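Local atomic coordinates of probable outer membrane protein (Pseudomonas aeruginosa, PDB entry 3DWO), a protein that probably acts as an outer-membrane channel of the FadL family, carrying long-chain fatty acids or other hydrophobic compounds across the membrane. Residues A[82-94]-A[122-134]. Sequence-based numbering, arbitrary orientation.
Sequences ELGTNDGGQAGFG and MRSTWDPNWKGRD. With C8E ((hydroxyethyloxy)tri(ethyloxy)octane), chain E.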
loop_
_atom_site.group_PDB
_atom_site.type_symbol
_atom_site.label_atom_id
_atom_site.label_comp_id
_atom_site.label_asym_id
_atom_site.label_seq_id
_atom_site.Cartn_x
_atom_site.Cartn_y
_atom_site.Cartn_z
ATOM N N GLU A 82 21.297 14.487 -27.882
ATOM C CA GLU A 82 20.183 14.873 -27.038
ATOM C C GLU A 82 19.100 13.806 -27.121
ATOM O O GLU A 82 18.849 13.240 -28.182
ATOM C CB GLU A 82 19.629 16.225 -27.490
ATOM C CG GLU A 82 20.590 17.377 -27.258
ATOM C CD GLU A 82 20.115 18.676 -27.878
ATOM O OE1 GLU A 82 18.934 19.035 -27.677
ATOM O OE2 GLU A 82 20.927 19.344 -28.560
ATOM N N LEU A 83 18.471 13.522 -25.991
ATOM C CA LEU A 83 17.412 12.524 -25.940
ATOM C C LEU A 83 16.069 13.216 -25.822
ATOM O O LEU A 83 15.987 14.353 -25.363
ATOM C CB LEU A 83 17.600 11.609 -24.729
ATOM C CG LEU A 83 18.774 10.635 -24.716
ATOM C CD1 LEU A 83 18.850 9.962 -23.357
ATOM C CD2 LEU A 83 18.586 9.602 -25.813
ATOM N N GLY A 84 15.016 12.531 -26.243
ATOM C CA GLY A 84 13.691 13.110 -26.131
ATOM C C GLY A 84 13.104 12.609 -24.823
ATOM O O GLY A 84 13.649 11.694 -24.203
ATOM N N THR A 85 12.006 13.205 -24.378
ATOM C CA THR A 85 11.395 12.749 -23.143
ATOM C C THR A 85 10.005 12.223 -23.472
ATOM O O THR A 85 9.657 12.112 -24.639
ATOM C CB THR A 85 11.340 13.886 -22.086
ATOM O OG1 THR A 85 10.857 13.351 -20.847
ATOM C CG2 THR A 85 10.432 15.021 -22.547
ATOM N N ASN A 86 9.208 11.899 -22.462
ATOM C CA ASN A 86 7.880 11.347 -22.706
ATOM C C ASN A 86 6.989 11.464 -21.471
ATOM O O ASN A 86 7.419 11.964 -20.427
ATOM C CB ASN A 86 8.018 9.876 -23.109
ATOM C CG ASN A 86 8.695 9.043 -22.026
ATOM O OD1 ASN A 86 8.132 8.837 -20.958
ATOM N ND2 ASN A 86 9.906 8.579 -22.295
ATOM N N ASP A 87 5.757 10.973 -21.591
ATOM C CA ASP A 87 4.777 11.042 -20.508
ATOM C C ASP A 87 4.864 9.963 -19.431
ATOM O O ASP A 87 3.989 9.871 -18.573
ATOM C CB ASP A 87 3.362 11.041 -21.096
ATOM C CG ASP A 87 2.979 9.699 -21.721
ATOM O OD1 ASP A 87 1.855 9.604 -22.257
ATOM O OD2 ASP A 87 3.784 8.742 -21.673
ATOM N N GLY A 88 5.900 9.134 -19.480
ATOM C CA GLY A 88 6.036 8.099 -18.477
ATOM C C GLY A 88 5.501 6.743 -18.891
ATOM O O GLY A 88 5.916 5.728 -18.344
ATOM N N GLY A 89 4.590 6.722 -19.858
ATOM C CA GLY A 89 4.025 5.464 -20.317
ATOM C C GLY A 89 3.090 4.866 -19.282
ATOM O O GLY A 89 2.608 5.564 -18.387
ATOM N N GLN A 90 2.833 3.570 -19.407
ATOM C CA GLN A 90 1.971 2.845 -18.475
ATOM C C GLN A 90 2.831 2.413 -17.267
ATOM O O GLN A 90 3.698 1.541 -17.381
ATOM C CB GLN A 90 1.377 1.627 -19.194
ATOM C CG GLN A 90 0.724 0.601 -18.280
ATOM C CD GLN A 90 -0.407 1.183 -17.466
ATOM O OE1 GLN A 90 -0.434 1.050 -16.247
ATOM N NE2 GLN A 90 -1.350 1.834 -18.140
ATOM N N ALA A 91 2.589 3.031 -16.115
ATOM C CA ALA A 91 3.359 2.753 -14.906
ATOM C C ALA A 91 2.728 1.714 -13.981
ATOM O O ALA A 91 3.260 1.427 -12.901
ATOM C CB ALA A 91 3.587 4.065 -14.139
ATOM N N GLY A 92 1.601 1.151 -14.413
ATOM C CA GLY A 92 0.900 0.149 -13.631
ATOM C C GLY A 92 1.567 -1.216 -13.604
ATOM O O GLY A 92 2.668 -1.398 -14.133
ATOM N N PHE A 93 0.880 -2.185 -13.005
ATOM C CA PHE A 93 1.402 -3.539 -12.882
ATOM C C PHE A 93 0.291 -4.567 -12.728
ATOM O O PHE A 93 -0.895 -4.242 -12.689
ATOM C CB PHE A 93 2.281 -3.641 -11.638
ATOM C CG PHE A 93 1.560 -3.262 -10.368
ATOM C CD1 PHE A 93 1.407 -1.922 -10.010
ATOM C CD2 PHE A 93 0.980 -4.237 -9.563
ATOM C CE1 PHE A 93 0.684 -1.559 -8.866
ATOM C CE2 PHE A 93 0.256 -3.888 -8.420
ATOM C CZ PHE A 93 0.108 -2.544 -8.072
ATOM N N GLY A 94 0.720 -5.817 -12.629
ATOM C CA GLY A 94 -0.159 -6.943 -12.414
ATOM C C GLY A 94 0.599 -7.695 -11.337
ATOM O O GLY A 94 1.815 -7.865 -11.459
ATOM N N MET A 122 2.340 -1.635 -3.180
ATOM C CA MET A 122 2.115 -0.661 -4.240
ATOM C C MET A 122 3.299 -0.705 -5.182
ATOM O O MET A 122 4.394 -1.132 -4.809
ATOM C CB MET A 122 1.930 0.754 -3.689
ATOM C CG MET A 122 1.646 1.817 -4.763
ATOM S SD MET A 122 0.431 1.384 -6.068
ATOM C CE MET A 122 -0.997 0.919 -5.077
ATOM N N ARG A 123 3.079 -0.267 -6.409
ATOM C CA ARG A 123 4.140 -0.304 -7.387
ATOM C C ARG A 123 3.837 0.660 -8.520
ATOM O O ARG A 123 2.698 0.772 -8.956
ATOM C CB ARG A 123 4.256 -1.734 -7.922
ATOM C CG ARG A 123 5.320 -1.962 -8.982
ATOM C CD ARG A 123 5.334 -3.436 -9.379
ATOM N NE ARG A 123 6.574 -3.852 -10.037
ATOM C CZ ARG A 123 6.939 -3.493 -11.259
ATOM N NH1 ARG A 123 6.160 -2.695 -11.982
ATOM N NH2 ARG A 123 8.081 -3.942 -11.763
ATOM N N SER A 124 4.857 1.381 -8.966
ATOM C CA SER A 124 4.704 2.290 -10.082
ATOM C C SER A 124 6.074 2.389 -10.729
ATOM O O SER A 124 7.069 2.624 -10.049
ATOM C CB SER A 124 4.191 3.676 -9.621
ATOM O OG SER A 124 5.041 4.288 -8.660
ATOM N N THR A 125 6.127 2.177 -12.042
ATOM C CA THR A 125 7.387 2.241 -12.768
ATOM C C THR A 125 7.234 3.109 -14.011
ATOM O O THR A 125 6.615 2.703 -14.993
ATOM C CB THR A 125 7.875 0.823 -13.179
ATOM O OG1 THR A 125 6.893 0.182 -14.005
ATOM C CG2 THR A 125 8.113 -0.032 -11.948
ATOM N N TRP A 126 7.794 4.311 -13.960
ATOM C CA TRP A 126 7.709 5.231 -15.085
ATOM C C TRP A 126 8.935 5.066 -15.967
ATOM O O TRP A 126 10.014 4.713 -15.482
ATOM C CB TRP A 126 7.640 6.680 -14.597
ATOM C CG TRP A 126 6.545 6.928 -13.598
ATOM C CD1 TRP A 126 6.631 6.828 -12.235
ATOM C CD2 TRP A 126 5.184 7.265 -13.893
ATOM N NE1 TRP A 126 5.401 7.082 -11.663
ATOM C CE2 TRP A 126 4.497 7.351 -12.660
ATOM C CE3 TRP A 126 4.478 7.499 -15.082
ATOM C CZ2 TRP A 126 3.132 7.662 -12.582
ATOM C CZ3 TRP A 126 3.115 7.809 -15.005
ATOM C CH2 TRP A 126 2.458 7.886 -13.761
ATOM N N ASP A 127 8.767 5.314 -17.261
ATOM C CA ASP A 127 9.879 5.212 -18.191
ATOM C C ASP A 127 10.997 6.077 -17.603
ATOM O O ASP A 127 10.768 7.224 -17.238
ATOM C CB ASP A 127 9.454 5.725 -19.567
ATOM C CG ASP A 127 10.563 5.624 -20.588
ATOM O OD1 ASP A 127 11.448 6.510 -20.614
ATOM O OD2 ASP A 127 10.555 4.641 -21.360
ATOM N N PRO A 128 12.217 5.532 -17.503
ATOM C CA PRO A 128 13.404 6.205 -16.954
ATOM C C PRO A 128 13.715 7.599 -17.471
ATOM O O PRO A 128 14.268 8.421 -16.751
ATOM C CB PRO A 128 14.532 5.223 -17.265
ATOM C CG PRO A 128 13.833 3.901 -17.227
ATOM C CD PRO A 128 12.575 4.192 -18.002
ATOM N N ASN A 129 13.370 7.871 -18.722
ATOM C CA ASN A 129 13.660 9.179 -19.270
ATOM C C ASN A 129 12.436 10.075 -19.408
ATOM O O ASN A 129 12.467 11.049 -20.160
ATOM C CB ASN A 129 14.358 9.035 -20.624
ATOM C CG ASN A 129 15.427 10.085 -20.829
ATOM O OD1 ASN A 129 16.363 10.199 -20.024
ATOM N ND2 ASN A 129 15.295 10.872 -21.895
ATOM N N TRP A 130 11.370 9.767 -18.668
ATOM C CA TRP A 130 10.158 10.574 -18.753
ATOM C C TRP A 130 10.339 11.958 -18.123
ATOM O O TRP A 130 11.261 12.187 -17.345
ATOM C CB TRP A 130 8.953 9.833 -18.135
ATOM C CG TRP A 130 8.807 9.905 -16.637
ATOM C CD1 TRP A 130 9.693 9.453 -15.692
ATOM C CD2 TRP A 130 7.673 10.399 -15.914
ATOM N NE1 TRP A 130 9.175 9.632 -14.433
ATOM C CE2 TRP A 130 7.936 10.211 -14.540
ATOM C CE3 TRP A 130 6.457 10.984 -16.297
ATOM C CZ2 TRP A 130 7.026 10.586 -13.541
ATOM C CZ3 TRP A 130 5.552 11.358 -15.304
ATOM C CH2 TRP A 130 5.844 11.157 -13.941
ATOM N N LYS A 131 9.447 12.876 -18.481
ATOM C CA LYS A 131 9.503 14.257 -18.019
ATOM C C LYS A 131 9.453 14.442 -16.506
ATOM O O LYS A 131 9.862 15.482 -15.995
ATOM C CB LYS A 131 8.374 15.060 -18.660
ATOM C CG LYS A 131 6.979 14.683 -18.170
ATOM C CD LYS A 131 5.903 15.512 -18.889
ATOM C CE LYS A 131 5.800 15.139 -20.365
ATOM N NZ LYS A 131 4.782 15.956 -21.084
ATOM N N GLY A 132 8.932 13.450 -15.798
ATOM C CA GLY A 132 8.867 13.543 -14.351
ATOM C C GLY A 132 9.942 12.723 -13.654
ATOM O O GLY A 132 9.819 12.435 -12.465
ATOM N N ARG A 133 11.004 12.362 -14.372
ATOM C CA ARG A 133 12.072 11.541 -13.789
ATOM C C ARG A 133 12.766 12.141 -12.563
ATOM O O ARG A 133 13.331 11.399 -11.749
ATOM C CB ARG A 133 13.119 11.175 -14.857
ATOM C CG ARG A 133 13.866 12.350 -15.477
ATOM C CD ARG A 133 14.815 11.870 -16.572
ATOM N NE ARG A 133 15.530 12.966 -17.229
ATOM C CZ ARG A 133 14.964 13.840 -18.057
ATOM N NH1 ARG A 133 13.670 13.753 -18.337
ATOM N NH2 ARG A 133 15.693 14.808 -18.598
ATOM N N ASP A 134 12.736 13.466 -12.419
ATOM C CA ASP A 134 13.366 14.098 -11.253
ATOM C C ASP A 134 12.534 13.858 -9.991
ATOM O O ASP A 134 12.980 14.152 -8.887
ATOM C CB ASP A 134 13.520 15.616 -11.434
ATOM C CG ASP A 134 14.592 15.999 -12.459
ATOM O OD1 ASP A 134 15.364 15.125 -12.911
ATOM O OD2 ASP A 134 14.659 17.204 -12.808
HETATM C C1 C8E E . 4.089 -6.361 -5.293
HETATM C C2 C8E E . 3.268 -5.167 -5.440
HETATM C C3 C8E E . 2.292 -4.972 -4.372
HETATM C C4 C8E E . 1.017 -5.482 -4.846
HETATM C C5 C8E E . -0.042 -4.513 -4.499
HETATM C C6 C8E E . -1.333 -5.162 -4.533
HETATM C C7 C8E E . -2.198 -4.006 -4.425
HETATM C C8 C8E E . -3.296 -4.169 -5.387
HETATM O O9 C8E E . -4.560 -3.543 -5.355
HETATM C C10 C8E E . -5.419 -3.751 -4.253
HETATM C C11 C8E E . -6.634 -2.934 -4.567
HETATM O O12 C8E E . -6.285 -1.551 -4.782
HETATM C C13 C8E E . -7.313 -0.744 -5.423
HETATM C C14 C8E E . -7.070 0.483 -6.358
HETATM O O15 C8E E . -6.212 0.647 -7.523
HETATM C C16 C8E E . -4.903 1.115 -7.139
HETATM C C17 C8E E . -4.755 2.645 -7.106
HETATM O O18 C8E E . -4.010 3.385 -8.093
HETATM C C19 C8E E . -2.611 3.548 -7.723
HETATM C C20 C8E E . -1.959 4.937 -7.380
HETATM O O21 C8E E . -1.683 5.242 -6.010
HETATM O O HOH W 1 4.626 -0.328 -15.901
#
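With CG of Asn86 between its backbone N and carbonyl carbon (chi1 60°) and CG of Asp127 anti to the backbone N (chi1 -179°), amide and carboxylate meet at about a right angle. Asn86 ND2 donates to Asp127 OD1 (3.1 Å) from above the carboxylate plane, while Asn129 N reaches the same oxygen from the opposite face. Asn86 OD1 accepts from Gly88 N at 2.7 Å, which fixes the amide at both its oxygen and its nitrogen. The bonds from Gly88 N and Asn129 N each close an Asx turn. Asn129 ND2 bonds Gly84 O (3.0 Å) and Gly72 O, and Thr85 OG1 donates to Asn129 O. Gly88 CA packs at the edge of the Trp126 ring. Ala91 CB stands over one face of the Trp126 six-membered ring, a CH-pi contact (3.5 Å to the centroid); Trp130 CH2 covers the opposite face, and Trp126 NE1 bonds Pro371 O. One water joins Gln90 O, Gly92 O and Thr125 OG1. Near the bound detergent, Arg123 CB covers one face of the Phe93 ring and Met122 SD lies at its edge, a Met-aromatic contact. Backbone bonds Thr125 N to Ala91 O, Asp127 N to Gly88 O and Lys131 N to Asn86 O (3.0 Å) extend the antiparallel hairpin 93-105/110-125 into paired loops of a FadL-type beta barrel.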